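Local coordinates for Rio2 kinase (Chaetomium thermophilum, PDB 4GYI), which is an atypical RIO-type kinase that carries a phosphoaspartate with bound ADP and magnesium, acts in pre-40S ribosomal subunit maturation, and probably phosphorylates serine or threonine, at residues R10-T13 with A14-R18; H267-A270 with E271-D275; R276-Q279 with C280-F284. All coordinates share one frame; numbering follows the deposited sequence.

Contact 1. Residues R10-T13 with A14-R18; sequences RHLT and AEDWR
Leu12, Thr13, Asp16 and Trp17 meet at the start of helix 14-26, where Thr13 and Asp16 form a capping box. Thr13 is the N-cap residue. Its backbone N donates to Asp16 OD2 at 2.9 Å in a nearly straight bond (177°). The N-H comes from above the carboxylate plane. In return Asp16 N gives a weak bond to Thr13 OG1, 3.2 Å away. Thr13 OG1 sits between its own N and carbonyl carbon (chi1 64°), which turns the hydroxyl over the first helical turn. Thr13 O takes the bond of Trp17 N at 3.1 Å, and a weaker one from Asp16 N. The Thr13 N-H and the start of the helix would probably favour the charged form of the Asp16 carboxylate. Its other oxygen, Asp16 OD1, bonds to Ser54 OG, so both oxygens are used.

The side chain of Leu12 runs across Trp17 at about a right angle. Its CB lies 3.6 Å from Trp17 NE1. From there CG branches two ways. CD2 turns to the Asp16 side and meets OD2 and CB of that residue. CD1 reaches over one face of the indole, 3.7 Å from Trp17 CZ2, in a CH-pi contact with the six-membered ring. The indole N-H points elsewhere. It donates in the ring plane to a water 3.0 Å from Trp17 NE1, and that water donates to Leu12 O. The water thus ties the indole edge to the chain before the helix.

Beyond these residues, Leu12 packs on Thr57 and Leu58 of helix 51-60. Trp17 stacks with His88 and touches Tyr84, both on helix 79-92. The cap therefore sits where helix 14-26 meets two other helices of the N-terminal helix-turn-helix-type domain.

Contact 2. Residues H267-A270 with E271-D275; sequences HPNA and EMYFD
His267 and Tyr273 form a T-shaped pair at the N-terminus of helix 270-289 in the RIO kinase domain. A type I beta turn from His267 to Ala270 leads into this helix, and Asn269 takes the N-cap position. The tight side is aromatic. Tyr273 points its edge at the face of His267. The ring centroids are 5.2 Å apart and the planes stand at 83°. The touching atom is Tyr273 CE2, which lies over the rim of the imidazole, 3.7 Å from His267 CE1. Pro268 CD lies over the rim of the opposite face, so the imidazole has the proline on one side and the tyrosine on the other. Asn269 CB presses on the same tyrosine carbon, 3.4 Å from Tyr273 CE2. Met272 CE sits over the centre of one face of the phenol ring. The methionine side chain folds back to get there, bent at chi2 (-82°) and chi3.

Backbone bonds hold this side together. Tyr273 N donates to Asn269 O, and Phe274 N donates to Ala270 O at 2.8 Å. Inward, Ala270 and Tyr273 touch Ile227, while Phe274 reaches Ile218 and Leu219 of helix 207-223.

The other side is looser. Glu271 is exposed, and its extended chain leads away from the turn. Its backbone N is still served: it donates to a water 2.9 Å from Glu271 N, and the water donates to Pro268 O. The water links the turn to the first turn of the helix. The Asn269 side chain makes no capping bond.

The turn is further fixed from within. Asn269 N donates to His267 ND1 at 2.8 Å, in the plane of the imidazole. That bond sets the ring rotation, and with it the face offered to Tyr273 CE2.

Contact 3. Residues R276-Q279 with C280-F284; sequences RDVQ and CIKRF
Val278 CG1 stands anti to the backbone N (chi1 170°), and Lys282 CG lies beside its own N (chi1 -68°) with the rest of the chain extended. These torsions lay the two side chains alongside each other, pointing the same way. Their closest atoms are Val278 CG1 and Lys282 CE, 3.6 Å apart. Gln279, three residues before Lys282, crosses the lysine at a slant. Its chain bends at chi2 (52°) and brings OE1 to 3.6 Å from Lys282 CD. The methylenes of the lysine thus do the touching, while its ammonium bonds to Gly297 O. Gln279 NE2 turns back to Asp275 O.

The backbone keeps regular i to i+4 bonds. Lys282 N meets Val278 O at 3.0 Å, and Arg283 N meets Gln279 O at 2.9 Å. Cys280 SG rests 3.6 Å from Arg276 O.

This is the middle of helix 270-289. Asp277 grips the loop after strand 226-227, taking bonds from Gly229 N and Phe231 N; its side chain is about 8 Å from that of Asn235, a magnesium ligand. Arg276 bonds to Gly229 O. Ile281 and Lys282 touch Tyr211 of helix 207-223.

The three contacts follow one another along the chain. Contact 1 starts helix 14-26 in the N-terminal helix-turn-helix-type domain. Contacts 2 and 3 lie far later, on helix 270-289 in the RIO domain. Contact 1 is about 48 Å from contact 2 and 49 Å from contact 3, centre to centre, on the opposite side of the chain's centre. Contacts 2 and 3 adjoin in sequence, with centres 14 Å apart. Contact 2 starts the helix and contact 3 continues it. Both reach helix 207-223, and contact 3 lies closer to the magnesium site. Contact 1 thus belongs to the N-terminal domain, while contacts 2 and 3 build one helix of the kinase domain that holds ADP and magnesium.

Contact 1. Residues R10-T13 with A14-R18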
loop_
_atom_site.group_PDB
_atom_site.type_symbol
_atom_site.label_atom_id
_atom_site.label_comp_id
_atom_site.label_asym_id
_atom_site.label_seq_id
_atom_site.Cartn_x
_atom_site.Cartn_y
_atom_site.Cartn_z
ATOM N N ARG A 10 22.106 8.417 6.094
ATOM C CA ARG A 10 23.528 8.071 6.033
ATOM C C ARG A 10 24.362 8.564 7.214
ATOM O O ARG A 10 25.433 8.024 7.486
ATOM C CB ARG A 10 24.144 8.521 4.710
ATOM C CG ARG A 10 23.905 7.532 3.599
ATOM C CD ARG A 10 23.111 8.150 2.482
ATOM N NE ARG A 10 23.977 8.715 1.452
ATOM C CZ ARG A 10 24.200 10.014 1.289
ATOM N NH1 ARG A 10 23.618 10.901 2.086
ATOM N NH2 ARG A 10 25.001 10.426 0.320
ATOM N N HIS A 11 23.876 9.583 7.912
ATOM C CA HIS A 11 24.506 10.014 9.157
ATOM C C HIS A 11 24.432 8.920 10.229
ATOM O O HIS A 11 25.246 8.894 11.154
ATOM C CB HIS A 11 23.846 11.294 9.689
ATOM C CG HIS A 11 24.211 12.533 8.928
ATOM N ND1 HIS A 11 23.416 13.660 8.915
ATOM C CD2 HIS A 11 25.288 12.825 8.160
ATOM C CE1 HIS A 11 23.984 14.589 8.167
ATOM N NE2 HIS A 11 25.123 14.109 7.699
ATOM N N LEU A 12 23.460 8.017 10.107
ATOM C CA LEU A 12 23.204 7.036 11.162
ATOM C C LEU A 12 24.248 5.925 11.220
ATOM O O LEU A 12 24.577 5.317 10.200
ATOM C CB LEU A 12 21.801 6.444 11.026
ATOM C CG LEU A 12 20.677 7.477 11.169
ATOM C CD1 LEU A 12 19.324 6.859 10.905
ATOM C CD2 LEU A 12 20.704 8.078 12.555
ATOM N N THR A 13 24.758 5.672 12.426
ATOM C CA THR A 13 25.762 4.633 12.661
ATOM C C THR A 13 25.117 3.279 12.900
ATOM O O THR A 13 23.891 3.161 12.949
ATOM C CB THR A 13 26.625 4.934 13.896
ATOM O OG1 THR A 13 25.800 4.916 15.063
ATOM C CG2 THR A 13 27.299 6.293 13.772
ATOM N N ALA A 14 25.953 2.261 13.066
ATOM C CA ALA A 14 25.469 0.897 13.250
ATOM C C ALA A 14 24.621 0.761 14.512
ATOM O O ALA A 14 23.537 0.160 14.481
ATOM C CB ALA A 14 26.632 -0.085 13.270
ATOM N N GLU A 15 25.092 1.331 15.618
ATOM C CA GLU A 15 24.262 1.327 16.820
ATOM C C GLU A 15 23.229 2.466 16.883
ATOM O O GLU A 15 22.469 2.557 17.839
ATOM C CB GLU A 15 25.087 1.210 18.111
ATOM C CG GLU A 15 25.112 -0.225 18.674
ATOM C CD GLU A 15 24.823 -0.302 20.175
ATOM O OE1 GLU A 15 24.702 -1.432 20.706
ATOM O OE2 GLU A 15 24.718 0.760 20.828
ATOM N N ASP A 16 23.181 3.327 15.875
ATOM C CA ASP A 16 22.017 4.206 15.771
ATOM C C ASP A 16 20.856 3.364 15.280
ATOM O O ASP A 16 19.725 3.479 15.768
ATOM C CB ASP A 16 22.261 5.374 14.829
ATOM C CG ASP A 16 23.140 6.435 15.442
ATOM O OD1 ASP A 16 23.246 6.462 16.683
ATOM O OD2 ASP A 16 23.726 7.235 14.683
ATOM N N TRP A 17 21.152 2.498 14.319
ATOM C CA TRP A 17 20.171 1.546 13.819
ATOM C C TRP A 17 19.704 0.553 14.887
ATOM O O TRP A 17 18.514 0.269 15.008
ATOM C CB TRP A 17 20.715 0.831 12.587
ATOM C CG TRP A 17 20.769 1.746 11.403
ATOM C CD1 TRP A 17 21.878 2.284 10.827
ATOM C CD2 TRP A 17 19.645 2.284 10.696
ATOM N NE1 TRP A 17 21.518 3.098 9.779
ATOM C CE2 TRP A 17 20.152 3.110 9.675
ATOM C CE3 TRP A 17 18.257 2.128 10.815
ATOM C CZ2 TRP A 17 19.318 3.781 8.775
ATOM C CZ3 TRP A 17 17.430 2.792 9.920
ATOM C CH2 TRP A 17 17.962 3.606 8.915
ATOM N N ARG A 18 20.645 0.051 15.671
ATOM C CA ARG A 18 20.355 -0.930 16.707
ATOM C C ARG A 18 19.420 -0.372 17.789
ATOM O O ARG A 18 18.527 -1.065 18.267
ATOM C CB ARG A 18 21.669 -1.411 17.325
ATOM C CG ARG A 18 21.533 -2.653 18.175
ATOM C CD ARG A 18 22.893 -3.136 18.702
ATOM N NE ARG A 18 22.763 -4.450 19.323
ATOM C CZ ARG A 18 22.876 -5.596 18.659
ATOM N NH1 ARG A 18 23.145 -5.580 17.359
ATOM N NH2 ARG A 18 22.732 -6.756 19.292
HETATM O O HOH W 1 23.389 4.683 7.982
#

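Contact 2. Residues H267-A270 with E271-D275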
loop_
_atom_site.group_PDB
_atom_site.type_symbol
_atom_site.label_atom_id
_atom_site.label_comp_id
_atom_site.label_asym_id
_atom_site.label_seq_id
_atom_site.Cartn_x
_atom_site.Cartn_y
_atom_site.Cartn_z
ATOM N N HIS A 267 -18.011 -11.580 0.970
ATOM C CA HIS A 267 -18.149 -10.523 1.967
ATOM C C HIS A 267 -19.616 -10.185 2.103
ATOM O O HIS A 267 -20.328 -10.170 1.104
ATOM C CB HIS A 267 -17.373 -9.289 1.536
ATOM C CG HIS A 267 -17.304 -8.218 2.580
ATOM N ND1 HIS A 267 -18.399 -7.467 2.947
ATOM C CD2 HIS A 267 -16.263 -7.747 3.310
ATOM C CE1 HIS A 267 -18.045 -6.605 3.883
ATOM N NE2 HIS A 267 -16.754 -6.749 4.116
ATOM N N PRO A 268 -20.081 -9.936 3.341
ATOM C CA PRO A 268 -21.498 -9.640 3.580
ATOM C C PRO A 268 -22.008 -8.508 2.688
ATOM O O PRO A 268 -23.159 -8.528 2.265
ATOM C CB PRO A 268 -21.517 -9.207 5.048
ATOM C CG PRO A 268 -20.387 -9.940 5.661
ATOM C CD PRO A 268 -19.317 -10.017 4.600
ATOM N N ASN A 269 -21.145 -7.543 2.389
ATOM C CA ASN A 269 -21.507 -6.442 1.504
ATOM C C ASN A 269 -21.018 -6.622 0.073
ATOM O O ASN A 269 -20.837 -5.628 -0.621
ATOM C CB ASN A 269 -20.923 -5.124 2.018
ATOM C CG ASN A 269 -21.672 -4.567 3.194
ATOM O OD1 ASN A 269 -22.900 -4.615 3.242
ATOM N ND2 ASN A 269 -20.934 -4.022 4.160
ATOM N N ALA A 270 -20.784 -7.856 -0.368
ATOM C CA ALA A 270 -20.108 -8.067 -1.651
ATOM C C ALA A 270 -20.868 -7.447 -2.812
ATOM O O ALA A 270 -20.256 -6.857 -3.706
ATOM C CB ALA A 270 -19.845 -9.533 -1.908
ATOM N N GLU A 271 -22.196 -7.540 -2.774
ATOM C CA GLU A 271 -23.019 -6.999 -3.854
ATOM C C GLU A 271 -22.848 -5.484 -3.998
ATOM O O GLU A 271 -22.722 -4.971 -5.104
ATOM C CB GLU A 271 -24.501 -7.373 -3.692
ATOM C CG GLU A 271 -25.397 -6.791 -4.784
ATOM C CD GLU A 271 -26.778 -7.442 -4.859
ATOM O OE1 GLU A 271 -27.093 -8.321 -4.022
ATOM O OE2 GLU A 271 -27.553 -7.073 -5.770
ATOM N N MET A 272 -22.841 -4.774 -2.880
ATOM C CA MET A 272 -22.605 -3.338 -2.913
ATOM C C MET A 272 -21.204 -3.033 -3.493
ATOM O O MET A 272 -21.058 -2.146 -4.335
ATOM C CB MET A 272 -22.786 -2.738 -1.513
ATOM C CG MET A 272 -22.453 -1.236 -1.402
ATOM S SD MET A 272 -20.695 -0.793 -1.211
ATOM C CE MET A 272 -20.340 -1.478 0.406
ATOM N N TYR A 273 -20.186 -3.777 -3.063
ATOM C CA TYR A 273 -18.814 -3.540 -3.546
ATOM C C TYR A 273 -18.664 -3.867 -5.039
ATOM O O TYR A 273 -18.062 -3.104 -5.799
ATOM C CB TYR A 273 -17.772 -4.310 -2.724
ATOM C CG TYR A 273 -17.594 -3.819 -1.299
ATOM C CD1 TYR A 273 -17.007 -2.584 -1.030
ATOM C CD2 TYR A 273 -17.993 -4.601 -0.218
ATOM C CE1 TYR A 273 -16.846 -2.138 0.275
ATOM C CE2 TYR A 273 -17.834 -4.164 1.091
ATOM C CZ TYR A 273 -17.264 -2.936 1.333
ATOM O OH TYR A 273 -17.108 -2.505 2.635
ATOM N N PHE A 274 -19.216 -5.002 -5.455
ATOM C CA PHE A 274 -19.255 -5.343 -6.873
ATOM C C PHE A 274 -19.908 -4.224 -7.687
ATOM O O PHE A 274 -19.278 -3.659 -8.586
ATOM C CB PHE A 274 -20.002 -6.657 -7.094
ATOM C CG PHE A 274 -19.974 -7.144 -8.513
ATOM C CD1 PHE A 274 -18.931 -7.933 -8.970
ATOM C CD2 PHE A 274 -21.002 -6.819 -9.393
ATOM C CE1 PHE A 274 -18.903 -8.389 -10.282
ATOM C CE2 PHE A 274 -20.981 -7.266 -10.700
ATOM C CZ PHE A 274 -19.923 -8.059 -11.144
ATOM N N ASP A 275 -21.162 -3.908 -7.361
ATOM C CA ASP A 275 -21.945 -2.945 -8.136
ATOM C C ASP A 275 -21.249 -1.598 -8.205
ATOM O O ASP A 275 -21.331 -0.897 -9.207
ATOM C CB ASP A 275 -23.331 -2.758 -7.527
ATOM C CG ASP A 275 -24.256 -3.930 -7.795
ATOM O OD1 ASP A 275 -24.026 -4.663 -8.782
ATOM O OD2 ASP A 275 -25.226 -4.111 -7.024
HETATM O O HOH W 2 -24.110 -8.381 -0.714
#

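Contact 3. Residues R276-Q279 with C280-F284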
loop_
_atom_site.group_PDB
_atom_site.type_symbol
_atom_site.label_atom_id
_atom_site.label_comp_id
_atom_site.label_asym_id
_atom_site.label_seq_id
_atom_site.Cartn_x
_atom_site.Cartn_y
_atom_site.Cartn_z
ATOM N N ARG A 276 -20.550 -1.252 -7.128
ATOM C CA ARG A 276 -19.884 0.031 -7.036
ATOM C C ARG A 276 -18.701 0.112 -7.999
ATOM O O ARG A 276 -18.484 1.136 -8.639
ATOM C CB ARG A 276 -19.423 0.287 -5.612
ATOM C CG ARG A 276 -19.099 1.737 -5.335
ATOM C CD ARG A 276 -18.740 1.938 -3.869
ATOM N NE ARG A 276 -17.462 1.324 -3.546
ATOM C CZ ARG A 276 -16.931 1.283 -2.326
ATOM N NH1 ARG A 276 -17.571 1.828 -1.299
ATOM N NH2 ARG A 276 -15.754 0.698 -2.134
ATOM N N ASP A 277 -17.935 -0.967 -8.095
ATOM C CA ASP A 277 -16.840 -1.038 -9.061
ATOM C C ASP A 277 -17.360 -0.860 -10.500
ATOM O O ASP A 277 -16.857 -0.025 -11.262
ATOM C CB ASP A 277 -16.054 -2.362 -8.910
ATOM C CG ASP A 277 -15.038 -2.346 -7.719
ATOM O OD1 ASP A 277 -14.810 -1.265 -7.112
ATOM O OD2 ASP A 277 -14.449 -3.420 -7.411
ATOM N N VAL A 278 -18.374 -1.637 -10.863
ATOM C CA VAL A 278 -18.969 -1.551 -12.197
ATOM C C VAL A 278 -19.511 -0.137 -12.484
ATOM O O VAL A 278 -19.288 0.418 -13.559
ATOM C CB VAL A 278 -20.111 -2.589 -12.356
ATOM C CG1 VAL A 278 -20.893 -2.344 -13.633
ATOM C CG2 VAL A 278 -19.568 -4.016 -12.306
ATOM N N GLN A 279 -20.217 0.450 -11.522
ATOM C CA GLN A 279 -20.785 1.782 -11.718
ATOM C C GLN A 279 -19.703 2.858 -11.840
ATOM O O GLN A 279 -19.897 3.839 -12.556
ATOM C CB GLN A 279 -21.773 2.134 -10.603
ATOM C CG GLN A 279 -23.222 2.327 -11.069
ATOM C CD GLN A 279 -23.764 1.156 -11.900
ATOM O OE1 GLN A 279 -24.301 1.354 -12.991
ATOM N NE2 GLN A 279 -23.635 -0.063 -11.377
ATOM N N CYS A 280 -18.569 2.675 -11.155
ATOM C CA CYS A 280 -17.437 3.598 -11.303
ATOM C C CYS A 280 -16.911 3.619 -12.736
ATOM O O CYS A 280 -16.686 4.689 -13.312
ATOM C CB CYS A 280 -16.288 3.249 -10.348
ATOM S SG CYS A 280 -16.397 4.076 -8.754
ATOM N N ILE A 281 -16.714 2.429 -13.290
ATOM C CA ILE A 281 -16.306 2.275 -14.682
ATOM C C ILE A 281 -17.316 2.912 -15.654
ATOM O O ILE A 281 -16.937 3.727 -16.506
ATOM C CB ILE A 281 -16.110 0.790 -15.030
ATOM C CG1 ILE A 281 -14.932 0.213 -14.233
ATOM C CG2 ILE A 281 -15.905 0.604 -16.517
ATOM C CD1 ILE A 281 -13.693 1.058 -14.299
ATOM N N LYS A 282 -18.596 2.558 -15.522
ATOM C CA LYS A 282 -19.629 3.125 -16.389
ATOM C C LYS A 282 -19.653 4.651 -16.294
ATOM O O LYS A 282 -19.672 5.337 -17.313
ATOM C CB LYS A 282 -21.021 2.573 -16.045
ATOM C CG LYS A 282 -21.193 1.102 -16.369
ATOM C CD LYS A 282 -22.637 0.649 -16.091
ATOM C CE LYS A 282 -22.780 -0.858 -16.271
ATOM N NZ LYS A 282 -24.149 -1.402 -16.025
ATOM N N ARG A 283 -19.660 5.179 -15.070
ATOM C CA ARG A 283 -19.633 6.631 -14.871
ATOM C C ARG A 283 -18.477 7.270 -15.641
ATOM O O ARG A 283 -18.686 8.193 -16.422
ATOM C CB ARG A 283 -19.501 6.988 -13.394
ATOM C CG ARG A 283 -20.804 7.265 -12.668
ATOM C CD ARG A 283 -20.500 7.879 -11.304
ATOM N NE ARG A 283 -19.542 8.975 -11.431
ATOM C CZ ARG A 283 -19.843 10.258 -11.262
ATOM N NH1 ARG A 283 -21.076 10.617 -10.931
ATOM N NH2 ARG A 283 -18.905 11.186 -11.409
ATOM N N PHE A 284 -17.264 6.762 -15.422
ATOM C CA PHE A 284 -16.092 7.301 -16.094
ATOM C C PHE A 284 -16.239 7.271 -17.619
ATOM O O PHE A 284 -16.038 8.282 -18.291
ATOM C CB PHE A 284 -14.815 6.573 -15.670
ATOM C CG PHE A 284 -13.598 7.048 -16.401
ATOM C CD1 PHE A 284 -13.004 8.256 -16.063
ATOM C CD2 PHE A 284 -13.075 6.311 -17.458
ATOM C CE1 PHE A 284 -11.882 8.712 -16.742
ATOM C CE2 PHE A 284 -11.972 6.755 -18.155
ATOM C CZ PHE A 284 -11.359 7.955 -17.787
#